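Local structure of heroin esterase (Rhodococcus sp., 1LZL) at residues L44-V49 with F101-A106; R52-P57 with V65-V70; F69-N74 with G110-N115; A106-F111 with E307-I312; S152-G157 with G177-A182. The protein probably hydrolyses the acetyl ester bonds of heroin, as an acetyl esterase built on the alpha/beta hydrolase fold. All blocks are in the same frame, centred on the assembly; numbering follows the deposited sequence.

Interaction 1 of 5, residues L44-V49 with F101-A106; sequences LSFDGV and FCVEVA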
# COMPACT_ATOMS: atom_id res chain seq x y z
N LEU A 44 -13.72 4.72 -15.54
CA LEU A 44 -12.28 5.04 -15.55
C LEU A 44 -11.73 5.05 -16.98
O LEU A 44 -11.90 4.13 -17.77
CB LEU A 44 -11.49 4.04 -14.71
CG LEU A 44 -9.96 4.12 -14.67
CD1 LEU A 44 -9.46 5.43 -14.01
CD2 LEU A 44 -9.40 2.94 -13.89
N SER A 45 -11.00 6.11 -17.31
CA SER A 45 -10.34 6.25 -18.60
C SER A 45 -8.97 5.58 -18.60
O SER A 45 -8.15 5.78 -17.68
CB SER A 45 -10.17 7.75 -18.97
OG SER A 45 -9.40 7.88 -20.14
N PHE A 46 -8.76 4.81 -19.66
CA PHE A 46 -7.49 4.18 -19.93
C PHE A 46 -6.78 4.80 -21.12
O PHE A 46 -5.89 4.25 -21.74
CB PHE A 46 -7.71 2.68 -20.12
CG PHE A 46 -8.05 1.91 -18.86
CD1 PHE A 46 -9.30 1.94 -18.28
CD2 PHE A 46 -7.04 1.16 -18.26
CE1 PHE A 46 -9.55 1.23 -17.12
CE2 PHE A 46 -7.31 0.43 -17.10
CZ PHE A 46 -8.57 0.46 -16.52
N ASP A 47 -7.20 6.03 -21.46
CA ASP A 47 -6.54 6.76 -22.54
C ASP A 47 -5.05 6.90 -22.27
O ASP A 47 -4.66 7.23 -21.17
CB ASP A 47 -7.14 8.16 -22.73
CG ASP A 47 -6.77 8.73 -24.09
OD1 ASP A 47 -6.99 8.07 -25.14
OD2 ASP A 47 -6.24 9.86 -24.10
N GLY A 48 -4.25 6.64 -23.30
CA GLY A 48 -2.84 6.73 -23.32
C GLY A 48 -2.13 5.60 -22.61
O GLY A 48 -0.91 5.68 -22.46
N VAL A 49 -2.79 4.57 -22.14
CA VAL A 49 -2.08 3.46 -21.50
C VAL A 49 -2.68 2.14 -21.95
O VAL A 49 -3.77 2.15 -22.54
CB VAL A 49 -2.09 3.50 -19.95
CG1 VAL A 49 -1.60 4.83 -19.42
CG2 VAL A 49 -3.49 3.19 -19.41
N PHE A 101 -5.15 4.73 -9.80
CA PHE A 101 -3.81 5.24 -9.46
C PHE A 101 -2.77 4.69 -10.42
O PHE A 101 -1.86 5.42 -10.85
CB PHE A 101 -3.45 4.90 -8.00
CG PHE A 101 -2.07 5.43 -7.59
CD1 PHE A 101 -1.82 6.81 -7.66
CD2 PHE A 101 -1.06 4.55 -7.19
CE1 PHE A 101 -0.55 7.28 -7.30
CE2 PHE A 101 0.19 5.02 -6.78
CZ PHE A 101 0.42 6.40 -6.86
N CYS A 102 -2.86 3.40 -10.75
CA CYS A 102 -1.82 2.81 -11.61
C CYS A 102 -1.86 3.43 -13.01
O CYS A 102 -0.83 3.68 -13.63
CB CYS A 102 -1.99 1.29 -11.64
SG CYS A 102 -1.65 0.57 -10.00
N VAL A 103 -3.09 3.68 -13.51
CA VAL A 103 -3.21 4.37 -14.79
C VAL A 103 -2.61 5.77 -14.69
O VAL A 103 -1.89 6.24 -15.59
CB VAL A 103 -4.69 4.42 -15.20
CG1 VAL A 103 -4.95 5.43 -16.32
CG2 VAL A 103 -5.14 3.02 -15.62
N GLU A 104 -2.91 6.47 -13.58
CA GLU A 104 -2.36 7.82 -13.41
C GLU A 104 -0.85 7.87 -13.50
O GLU A 104 -0.22 8.72 -14.16
CB GLU A 104 -2.87 8.42 -12.07
CG GLU A 104 -2.49 9.90 -11.97
CD GLU A 104 -2.96 10.63 -10.72
OE1 GLU A 104 -3.17 9.93 -9.70
OE2 GLU A 104 -3.10 11.90 -10.73
N VAL A 105 -0.22 6.93 -12.79
CA VAL A 105 1.26 6.88 -12.78
C VAL A 105 1.78 6.60 -14.20
O VAL A 105 2.71 7.25 -14.67
CB VAL A 105 1.71 5.81 -11.78
CG1 VAL A 105 3.17 5.46 -11.97
CG2 VAL A 105 1.39 6.29 -10.36
N ALA A 106 1.16 5.62 -14.87
CA ALA A 106 1.67 5.27 -16.21
C ALA A 106 1.47 6.43 -17.17
O ALA A 106 2.33 6.81 -17.94
CB ALA A 106 0.97 4.03 -16.75

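Interaction 2 of 5, residues R52-P57 with V65-V70; sequences RELSAP and VKIRFV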
# COMPACT_ATOMS: atom_id res chain seq x y z
N ARG A 52 -2.10 -5.29 -19.43
CA ARG A 52 -2.17 -6.71 -19.79
C ARG A 52 -1.82 -7.49 -18.52
O ARG A 52 -1.25 -6.92 -17.61
CB ARG A 52 -1.27 -7.12 -20.94
CG ARG A 52 0.23 -7.15 -20.63
CD ARG A 52 1.04 -7.58 -21.86
NE ARG A 52 2.41 -7.07 -21.75
CZ ARG A 52 3.49 -7.80 -21.59
NH1 ARG A 52 3.39 -9.13 -21.53
NH2 ARG A 52 4.70 -7.24 -21.48
N GLU A 53 -2.19 -8.75 -18.53
CA GLU A 53 -1.93 -9.55 -17.34
C GLU A 53 -0.64 -10.34 -17.45
O GLU A 53 -0.42 -11.01 -18.45
CB GLU A 53 -3.10 -10.49 -17.14
CG GLU A 53 -3.05 -11.31 -15.85
CD GLU A 53 -4.38 -12.07 -15.76
OE1 GLU A 53 -5.40 -11.37 -15.57
OE2 GLU A 53 -4.39 -13.31 -15.89
N LEU A 54 0.17 -10.22 -16.41
CA LEU A 54 1.37 -11.04 -16.29
C LEU A 54 1.09 -12.11 -15.24
O LEU A 54 0.25 -11.96 -14.35
CB LEU A 54 2.61 -10.24 -15.82
CG LEU A 54 2.92 -8.98 -16.62
CD1 LEU A 54 4.14 -8.20 -16.11
CD2 LEU A 54 3.10 -9.37 -18.08
N SER A 55 1.88 -13.20 -15.32
CA SER A 55 1.80 -14.28 -14.36
C SER A 55 3.16 -14.55 -13.75
O SER A 55 4.02 -15.12 -14.40
CB SER A 55 1.30 -15.46 -15.19
OG SER A 55 1.01 -16.57 -14.40
N ALA A 56 3.38 -14.18 -12.50
CA ALA A 56 4.62 -14.41 -11.76
C ALA A 56 4.55 -15.74 -11.03
O ALA A 56 3.62 -16.07 -10.27
CB ALA A 56 4.84 -13.27 -10.76
N PRO A 57 5.52 -16.64 -11.16
CA PRO A 57 5.51 -17.87 -10.35
C PRO A 57 5.52 -17.55 -8.86
O PRO A 57 6.26 -16.67 -8.38
CB PRO A 57 6.81 -18.55 -10.81
CG PRO A 57 7.08 -18.01 -12.19
CD PRO A 57 6.63 -16.57 -12.14
N VAL A 65 1.01 -15.72 -9.30
CA VAL A 65 0.53 -14.42 -8.84
C VAL A 65 0.26 -13.58 -10.06
O VAL A 65 1.19 -13.24 -10.81
CB VAL A 65 1.58 -13.79 -7.91
CG1 VAL A 65 1.15 -12.42 -7.43
CG2 VAL A 65 1.83 -14.73 -6.73
N LYS A 66 -1.02 -13.22 -10.24
CA LYS A 66 -1.26 -12.35 -11.40
C LYS A 66 -0.90 -10.89 -11.09
O LYS A 66 -0.98 -10.43 -9.97
CB LYS A 66 -2.72 -12.37 -11.85
CG LYS A 66 -3.20 -13.80 -12.11
CD LYS A 66 -2.41 -14.49 -13.22
CE LYS A 66 -3.04 -15.84 -13.59
NZ LYS A 66 -2.15 -16.63 -14.49
N ILE A 67 -0.47 -10.19 -12.14
CA ILE A 67 -0.06 -8.81 -12.10
C ILE A 67 -0.83 -8.05 -13.19
O ILE A 67 -0.81 -8.43 -14.36
CB ILE A 67 1.45 -8.67 -12.35
CG1 ILE A 67 2.23 -9.40 -11.25
CG2 ILE A 67 1.85 -7.21 -12.49
CD1 ILE A 67 3.72 -9.50 -11.63
N ARG A 68 -1.49 -6.97 -12.81
CA ARG A 68 -2.09 -6.06 -13.78
C ARG A 68 -1.00 -5.07 -14.16
O ARG A 68 -0.62 -4.19 -13.39
CB ARG A 68 -3.30 -5.34 -13.19
CG ARG A 68 -4.40 -6.29 -12.75
CD ARG A 68 -5.59 -5.62 -12.14
NE ARG A 68 -6.46 -4.79 -12.97
CZ ARG A 68 -7.34 -5.26 -13.83
NH1 ARG A 68 -7.47 -6.57 -14.02
NH2 ARG A 68 -8.08 -4.38 -14.48
N PHE A 69 -0.49 -5.23 -15.37
CA PHE A 69 0.72 -4.54 -15.83
C PHE A 69 0.32 -3.45 -16.80
O PHE A 69 -0.15 -3.69 -17.94
CB PHE A 69 1.66 -5.57 -16.46
CG PHE A 69 3.01 -5.01 -16.86
CD1 PHE A 69 3.82 -4.43 -15.90
CD2 PHE A 69 3.48 -5.09 -18.17
CE1 PHE A 69 5.09 -3.93 -16.21
CE2 PHE A 69 4.73 -4.58 -18.51
CZ PHE A 69 5.51 -3.98 -17.53
N VAL A 70 0.44 -2.22 -16.34
CA VAL A 70 0.02 -0.99 -16.98
C VAL A 70 1.23 -0.33 -17.62
O VAL A 70 2.24 -0.05 -16.94
CB VAL A 70 -0.68 -0.04 -16.00
CG1 VAL A 70 -1.28 1.17 -16.75
CG2 VAL A 70 -1.77 -0.77 -15.21
O HOH W 1 -6.19 -9.19 -13.12

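Interaction 3 of 5, residues F69-N74 with G110-N115; sequences FVTPDN and GFAVAN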
# COMPACT_ATOMS: atom_id res chain seq x y z
N PHE A 69 -0.49 -5.23 -15.37
CA PHE A 69 0.72 -4.54 -15.83
C PHE A 69 0.32 -3.45 -16.80
O PHE A 69 -0.15 -3.69 -17.94
CB PHE A 69 1.66 -5.57 -16.46
CG PHE A 69 3.01 -5.01 -16.86
CD1 PHE A 69 3.82 -4.43 -15.90
CD2 PHE A 69 3.48 -5.09 -18.17
CE1 PHE A 69 5.09 -3.93 -16.21
CE2 PHE A 69 4.73 -4.58 -18.51
CZ PHE A 69 5.51 -3.98 -17.53
N VAL A 70 0.44 -2.22 -16.34
CA VAL A 70 0.02 -0.99 -16.98
C VAL A 70 1.23 -0.33 -17.62
O VAL A 70 2.24 -0.05 -16.94
CB VAL A 70 -0.68 -0.04 -16.00
CG1 VAL A 70 -1.28 1.17 -16.75
CG2 VAL A 70 -1.77 -0.77 -15.21
N THR A 71 1.14 -0.09 -18.92
CA THR A 71 2.27 0.57 -19.59
C THR A 71 1.81 1.80 -20.37
O THR A 71 0.70 1.89 -20.90
CB THR A 71 3.02 -0.40 -20.51
OG1 THR A 71 2.04 -1.02 -21.38
CG2 THR A 71 3.65 -1.54 -19.71
N PRO A 72 2.63 2.82 -20.44
CA PRO A 72 2.20 4.01 -21.18
C PRO A 72 2.34 3.77 -22.68
O PRO A 72 3.28 3.10 -23.10
CB PRO A 72 3.21 5.05 -20.73
CG PRO A 72 4.42 4.30 -20.30
CD PRO A 72 3.99 2.95 -19.84
N ASP A 73 1.45 4.26 -23.51
CA ASP A 73 1.61 4.04 -24.96
C ASP A 73 2.73 4.90 -25.53
O ASP A 73 3.13 5.91 -24.93
CB ASP A 73 0.29 4.34 -25.66
CG ASP A 73 -0.85 3.44 -25.19
OD1 ASP A 73 -0.62 2.36 -24.60
OD2 ASP A 73 -2.01 3.86 -25.44
N ASN A 74 3.29 4.60 -26.69
CA ASN A 74 4.25 5.49 -27.34
C ASN A 74 5.54 5.60 -26.56
O ASN A 74 6.09 6.72 -26.50
CB ASN A 74 3.79 6.94 -27.44
CG ASN A 74 2.84 7.31 -28.54
OD1 ASN A 74 1.65 7.01 -28.42
ND2 ASN A 74 3.36 7.95 -29.58
N GLY A 110 4.90 8.15 -17.31
CA GLY A 110 5.54 7.35 -18.35
C GLY A 110 6.29 6.14 -17.83
O GLY A 110 7.26 5.63 -18.39
N PHE A 111 5.82 5.64 -16.69
CA PHE A 111 6.40 4.52 -15.96
C PHE A 111 5.46 3.32 -16.12
O PHE A 111 4.24 3.48 -16.17
CB PHE A 111 6.61 4.82 -14.48
CG PHE A 111 7.59 5.91 -14.11
CD1 PHE A 111 8.43 6.48 -15.06
CD2 PHE A 111 7.63 6.38 -12.79
CE1 PHE A 111 9.29 7.49 -14.65
CE2 PHE A 111 8.51 7.37 -12.37
CZ PHE A 111 9.34 7.92 -13.34
N ALA A 112 6.06 2.12 -16.18
CA ALA A 112 5.26 0.91 -16.06
C ALA A 112 4.80 0.73 -14.62
O ALA A 112 5.44 1.20 -13.67
CB ALA A 112 6.08 -0.29 -16.50
N VAL A 113 3.66 0.06 -14.46
CA VAL A 113 3.15 -0.22 -13.13
C VAL A 113 2.75 -1.68 -13.07
O VAL A 113 1.95 -2.16 -13.89
CB VAL A 113 1.97 0.68 -12.77
CG1 VAL A 113 1.51 0.32 -11.36
CG2 VAL A 113 2.30 2.17 -12.88
N ALA A 114 3.32 -2.39 -12.11
CA ALA A 114 3.02 -3.82 -11.91
C ALA A 114 2.12 -3.90 -10.67
O ALA A 114 2.65 -3.83 -9.54
CB ALA A 114 4.31 -4.60 -11.75
N ASN A 115 0.82 -3.96 -10.86
CA ASN A 115 -0.16 -3.96 -9.78
C ASN A 115 -0.49 -5.38 -9.35
O ASN A 115 -1.04 -6.18 -10.13
CB ASN A 115 -1.36 -3.23 -10.37
CG ASN A 115 -2.52 -3.05 -9.44
OD1 ASN A 115 -2.38 -3.32 -8.24
ND2 ASN A 115 -3.67 -2.63 -9.96

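Interaction 4 of 5, residues A106-F111 with E307-I312; sequences ARELGF and EALTAI. Unlike the reference sequence in segment 307-312: Glu307 (reference Lys), Ala308 (reference Pro), Leu309 (reference His), Thr310 (reference Cys), Ala311 (reference Asp), Ile312 (reference Pro).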
# COMPACT_ATOMS: atom_id res chain seq x y z
N ALA A 106 1.16 5.62 -14.87
CA ALA A 106 1.67 5.27 -16.21
C ALA A 106 1.47 6.43 -17.17
O ALA A 106 2.33 6.81 -17.94
CB ALA A 106 0.97 4.03 -16.75
N ARG A 107 0.29 7.05 -17.14
CA ARG A 107 0.01 8.14 -18.07
C ARG A 107 0.82 9.39 -17.75
O ARG A 107 1.40 10.02 -18.63
CB ARG A 107 -1.51 8.42 -18.04
CG ARG A 107 -1.91 9.56 -18.97
CD ARG A 107 -3.33 10.06 -18.72
NE ARG A 107 -4.30 9.05 -19.16
CZ ARG A 107 -5.24 8.63 -18.31
NH1 ARG A 107 -5.28 9.13 -17.07
NH2 ARG A 107 -6.09 7.72 -18.74
N GLU A 108 0.91 9.80 -16.47
CA GLU A 108 1.52 11.10 -16.19
C GLU A 108 3.03 11.00 -16.11
O GLU A 108 3.72 11.97 -16.47
CB GLU A 108 1.03 11.70 -14.87
CG GLU A 108 -0.46 11.97 -14.84
CD GLU A 108 -0.84 12.91 -15.98
OE1 GLU A 108 -0.00 13.78 -16.32
OE2 GLU A 108 -1.94 12.76 -16.54
N LEU A 109 3.56 9.88 -15.63
CA LEU A 109 4.99 9.75 -15.45
C LEU A 109 5.68 8.93 -16.54
O LEU A 109 6.90 8.99 -16.65
CB LEU A 109 5.30 9.06 -14.09
CG LEU A 109 4.70 9.80 -12.91
CD1 LEU A 109 5.22 9.16 -11.62
CD2 LEU A 109 4.98 11.30 -12.99
N GLY A 110 4.90 8.15 -17.31
CA GLY A 110 5.54 7.35 -18.35
C GLY A 110 6.29 6.14 -17.83
O GLY A 110 7.26 5.63 -18.39
N PHE A 111 5.82 5.64 -16.69
CA PHE A 111 6.40 4.52 -15.96
C PHE A 111 5.46 3.32 -16.12
O PHE A 111 4.24 3.48 -16.17
CB PHE A 111 6.61 4.82 -14.48
CG PHE A 111 7.59 5.91 -14.11
CD1 PHE A 111 8.43 6.48 -15.06
CD2 PHE A 111 7.63 6.38 -12.79
CE1 PHE A 111 9.29 7.49 -14.65
CE2 PHE A 111 8.51 7.37 -12.37
CZ PHE A 111 9.34 7.92 -13.34
N GLU A 307 1.49 15.41 -4.96
CA GLU A 307 2.79 15.15 -4.33
C GLU A 307 3.20 13.71 -4.49
O GLU A 307 4.38 13.40 -4.64
CB GLU A 307 2.67 15.46 -2.84
CG GLU A 307 3.94 15.22 -2.02
CD GLU A 307 3.76 15.82 -0.64
OE1 GLU A 307 3.75 17.07 -0.48
OE2 GLU A 307 3.59 15.04 0.32
N ALA A 308 2.25 12.78 -4.51
CA ALA A 308 2.58 11.36 -4.72
C ALA A 308 3.26 11.20 -6.07
O ALA A 308 4.27 10.52 -6.20
CB ALA A 308 1.35 10.48 -4.61
N LEU A 309 2.72 11.85 -7.11
CA LEU A 309 3.35 11.73 -8.44
C LEU A 309 4.74 12.39 -8.47
O LEU A 309 5.67 11.82 -9.04
CB LEU A 309 2.44 12.38 -9.47
CG LEU A 309 1.14 11.64 -9.81
CD1 LEU A 309 0.42 12.45 -10.90
CD2 LEU A 309 1.35 10.21 -10.28
N THR A 310 4.83 13.57 -7.85
CA THR A 310 6.13 14.24 -7.74
C THR A 310 7.15 13.33 -7.05
O THR A 310 8.30 13.16 -7.47
CB THR A 310 6.01 15.58 -7.01
OG1 THR A 310 5.28 16.47 -7.88
CG2 THR A 310 7.36 16.22 -6.81
N ALA A 311 6.73 12.68 -5.97
CA ALA A 311 7.65 11.84 -5.20
C ALA A 311 8.15 10.64 -6.01
O ALA A 311 9.34 10.30 -6.01
CB ALA A 311 6.93 11.34 -3.93
N ILE A 312 7.18 9.99 -6.70
CA ILE A 312 7.55 8.80 -7.49
C ILE A 312 8.40 9.23 -8.69
O ILE A 312 9.41 8.54 -8.97
CB ILE A 312 6.30 8.02 -7.89
CG1 ILE A 312 5.61 7.42 -6.64
CG2 ILE A 312 6.58 6.92 -8.90
CD1 ILE A 312 4.20 6.94 -6.90

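Interaction 5 of 5, residues S152-G157 with G177-A182; sequences SRIAVG and GVVPVA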
# COMPACT_ATOMS: atom_id res chain seq x y z
N SER A 152 17.19 -1.17 -12.74
CA SER A 152 17.83 -0.27 -11.78
C SER A 152 16.83 0.76 -11.28
O SER A 152 17.19 1.58 -10.40
CB SER A 152 19.04 0.43 -12.40
OG SER A 152 18.64 1.55 -13.19
N ARG A 153 15.59 0.78 -11.76
CA ARG A 153 14.64 1.81 -11.30
C ARG A 153 13.28 1.16 -11.02
O ARG A 153 12.30 1.46 -11.68
CB ARG A 153 14.54 2.92 -12.36
CG ARG A 153 15.84 3.75 -12.32
CD ARG A 153 15.76 5.01 -13.14
NE ARG A 153 15.64 4.68 -14.57
CZ ARG A 153 15.14 5.55 -15.42
NH1 ARG A 153 14.73 6.75 -14.99
NH2 ARG A 153 15.04 5.24 -16.72
N ILE A 154 13.33 0.25 -10.02
CA ILE A 154 12.11 -0.38 -9.52
C ILE A 154 11.72 0.31 -8.22
O ILE A 154 12.54 0.39 -7.30
CB ILE A 154 12.33 -1.88 -9.27
CG1 ILE A 154 12.80 -2.60 -10.55
CG2 ILE A 154 11.09 -2.53 -8.65
CD1 ILE A 154 13.32 -3.99 -10.26
N ALA A 155 10.48 0.78 -8.16
CA ALA A 155 9.90 1.27 -6.91
C ALA A 155 8.97 0.18 -6.33
O ALA A 155 8.34 -0.51 -7.13
CB ALA A 155 9.13 2.58 -7.07
N VAL A 156 8.83 0.07 -5.03
CA VAL A 156 7.83 -0.81 -4.41
C VAL A 156 6.95 0.10 -3.57
O VAL A 156 7.50 0.92 -2.79
CB VAL A 156 8.48 -1.91 -3.56
CG1 VAL A 156 7.38 -2.74 -2.89
CG2 VAL A 156 9.35 -2.80 -4.45
N GLY A 157 5.64 -0.01 -3.70
CA GLY A 157 4.77 0.87 -2.94
C GLY A 157 3.42 0.27 -2.69
O GLY A 157 3.03 -0.73 -3.32
N GLY A 177 19.11 -9.81 -0.91
CA GLY A 177 20.18 -9.33 -1.75
C GLY A 177 20.09 -9.69 -3.20
O GLY A 177 21.11 -9.62 -3.91
N VAL A 178 18.90 -10.03 -3.69
CA VAL A 178 18.72 -10.39 -5.10
C VAL A 178 18.24 -9.20 -5.92
O VAL A 178 18.76 -8.85 -6.97
CB VAL A 178 17.77 -11.60 -5.20
CG1 VAL A 178 17.49 -11.93 -6.67
CG2 VAL A 178 18.39 -12.80 -4.49
N VAL A 179 17.19 -8.53 -5.45
CA VAL A 179 16.55 -7.47 -6.24
C VAL A 179 16.86 -6.11 -5.63
O VAL A 179 16.49 -5.93 -4.45
CB VAL A 179 15.01 -7.60 -6.24
CG1 VAL A 179 14.40 -6.47 -7.10
CG2 VAL A 179 14.63 -8.97 -6.73
N PRO A 180 17.47 -5.19 -6.36
CA PRO A 180 17.71 -3.83 -5.84
C PRO A 180 16.39 -3.04 -5.98
O PRO A 180 15.73 -3.06 -7.03
CB PRO A 180 18.78 -3.30 -6.75
CG PRO A 180 18.43 -3.91 -8.08
CD PRO A 180 18.00 -5.33 -7.76
N VAL A 181 15.98 -2.36 -4.91
CA VAL A 181 14.81 -1.48 -4.94
C VAL A 181 15.27 -0.02 -4.88
O VAL A 181 16.02 0.33 -3.94
CB VAL A 181 13.84 -1.87 -3.79
CG1 VAL A 181 12.70 -0.85 -3.78
CG2 VAL A 181 13.31 -3.28 -3.95
N ALA A 182 14.88 0.77 -5.88
CA ALA A 182 15.34 2.16 -5.99
C ALA A 182 14.57 3.14 -5.10
O ALA A 182 15.10 4.19 -4.72
CB ALA A 182 15.24 2.64 -7.43
O HOH W 2 15.79 -1.06 -8.91

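Interaction 1 of 5, residues L44-V49 with F101-A106
Loop 44-49 runs beside helix 101-106 and folds into a type II beta turn, closed by Val49 N on Phe46 O at 3.1 Å, with Gly48 supplying the positive phi of its third position. Most of the side-chain packing gathers on Val103. Val103 CG1, anti to the backbone N, presses against a carbonyl, 3.5 Å from Ser45 O. Val103 CG2, anti to the carbonyl carbon, meets the ring of Phe46, 3.7 Å from Phe46 CE2, and the two side chains cross at about a right angle. Val49 grips the helix from the far end of the turn. Val49 CG1 lies 3.8 Å from Ala106 CB, while Val49 CG2, in the crowded position between N and carbonyl carbon, approaches both methyls of Val103. An alanine at Val49 would remove both of these branches and would probably loosen the turn from the helix. Ser45 OG accepts from Asp47 N at 3.2 Å, an ST turn leading into the beta turn. Arg107, the residue after Ala106, adds hydrogen bonds to Ser45 O and Asp47 O. The contact thus fastens the entry to edge strand 49-56 onto helix 99-109, one of the helices flanking the central sheet of the alpha/beta hydrolase fold.

Interaction 2 of 5, residues R52-P57 with V65-V70
Strands 52-56 and 65-70 run antiparallel, and Arg52-Phe69, Leu54-Ile67 and Ala56-Val65 are hydrogen-bonded pairs, each with two bonds. The shortest and straightest is Val65 N to Ala56 O, 2.8 Å at 174°. Apolar contacts dominate the face of Arg52, Leu54, Ala56, Val65, Ile67 and Phe69. Leu54 CD1 lies over one Phe69 ring face in a CH-pi contact, 3.9 Å from the centroid. Leu54 CD2 covers a face of the Arg52 guanidinium, and Arg52 NH2 comes 4.0 Å from Phe69 CE2 with the planes nearly perpendicular. Polar groups line the other face. The Lys66 chain bends at chi2 (-62°) and crosses Glu53 obliquely, with Lys66 CD 3.5 Å from Glu53 OE2. Lys66 NZ donates to Ser55 OG at 3.2 Å and stays 4.2 Å from Glu53 OE2, beyond a salt bridge. Arg68 NH1 donates to a water weakly bonded to Glu53 OE1, while Arg68 NH2 is salt-bridged to Asp99. An alanine at Lys66 would remove the Ser55 bond and would probably leave Glu53 less balanced in charge. Chemically, a mostly apolar face, with Arg52 at one end, turns to Tyr139; the polar face's hydrogen bond, water and unbridged charge pair probably add modestly to the backbone ladder.

Interaction 3 of 5, residues F69-N74 with G110-N115
Phe69 reaches across to strand 112-115. With CG anti to the backbone N (chi1 -175°), its ring swings over to the neighbouring strand, bringing Phe69 CE1 to 3.8 Å from Ala112 CB. The CA of Ala114 lies at the ring's edge, near its plane, 4.1 Å from Phe69 CD1. On the other face Val70 and Val113 have the same rotamer, each with CG1 anti to N, and their CB atoms stand 4.2 Å apart as a hydrogen-bonded antiparallel pair. Their backbones are joined by two bonds of 2.9 Å, Val70 N to Val113 O and Val113 N to Val70 O, each donor in the plane of the carbonyl. Pro72 ends the ladder. Having no N-H to give, it lays its ring on the chain at Gly110, Pro72 CG 3.6 Å from Gly110 C and Pro72 CD 3.7 Å from Phe111 O. That carbonyl oxygen is buried here and has no hydrogen-bonding partner in the model. Gly110, with positive phi, turns the chain from helix 99-109 into strand 112-115, and Val105 and Cys102 of that helix cover Val113. Strand 65-72 antiparallel beside 112-116, with 79-85 beyond it (strand order 1-2-4-3), is the arrangement of the alpha/beta hydrolase fold.

Interaction 4 of 5, residues A106-F111 with E307-I312
Two helices that cover the same face of the central sheet in the alpha/beta hydrolase fold meet here: the C-terminal end of helix 99-109, with the turn into strand 112-116, and the long helix 299-315 near the end of the chain. The contact is wholly apolar in its side-chain pairings and modest in extent, with 225 Å² buried on the two sides together. Leu109 carries it. Its CG stands anti to the carbonyl carbon (chi1 -57°) and directs CD1 at the backbone of helix 299-315, where Leu109 CD1 lies 3.7 Å from Leu309 O. Leu109 CD1 also sits 3.8 Å from Ile312 CG2, the two side chains crossing at about a right angle. Leu309, one turn before Ile312, uses both methyls: its CD2 is 4.2 Å from Leu109 CD1, and its CD1 rests against the aliphatic part of Glu108. The Glu108 chain bends at chi2 (-58°), so that CB and CG touch the leucine while the carboxylate leads away from helix 299-315. Leu309 also reaches back to Glu104 and Val105, a turn earlier on helix 99-109, and Ile312 to Phe101, so the packing runs along much of that helix. Gly110, with positive phi, ends the helix and brings Phe111 round beside Leu109. Leu109 CB sits over the centre of the Phe111 ring, 3.7 Å above its plane. The ring in turn directs its edge at the second helix, with Phe111 CE2 4.0 Å from Ile312 CG2 and 3.7 Å from Ile312 O, which lies in the plane of the ring.

Interaction 5 of 5, residues S152-G157 with G177-A182
The tight part of this contact is where the chain at 179-182 crosses 152-156, the end-to-end directions of the two lying 86° apart. Here Ala182 N donates to Ile154 O at 2.8 Å, with the donor nearly along the C=O axis. The methyl of Ala182 is tucked against the backbone of the strand, its CB 3.5 Å from the same Ile154 O and 3.7 Å from Ser152 O. Val181 adds the inner packing: its CG1, anti to the backbone N, meets Val156 CG2 at 3.9 Å, the two valines crossing at about a right angle. A looser but still buried contact joins Ile154 CD1 to Val179 CG1, 4.2 Å away. The open side lies at Ser152 and Pro180, both exposed. A single water accepts from Ile154 N and donates to Pro180 O at 2.7 Å, so the backbone groups are linked indirectly where the chains diverge. At this end Ser152 and Arg153 turn their polar ends to Asp150, the arginine in a salt bridge. Deeper in, strand 153-159 leads toward the probable nucleophile elbow around Ser160, and Val156 packs on Ala166 and Val170 of helix 161-176. Leu137 and His141 of helix 128-142 cover Ile154, strand 79-85 pairs along one edge of the strand, and strand 183-187, which begins just after Ala182, along the other.

Starting from the N terminus, interaction 1 closes a loop from 44 to 106, fastening the lead-in to the edge strand onto helix 99-109. Interaction 2, the hairpin of strands 49-56 and 65-72, nests inside it. Interaction 3 begins on the hairpin's second strand, sharing Phe69 and Val70 with interaction 2, and crosses interaction 1, since its partner strand follows helix 99-109. Interaction 4 opens at Ala106, overlapping interaction 3 at Gly110 and Phe111, and spans nearly 200 residues to helix 299-315. Interactions 1 to 4 join the antiparallel edge to those two helices. Interaction 5, nested within the long loop and touching none of the others, separately joins loop 177-182 to parallel strand 153-159.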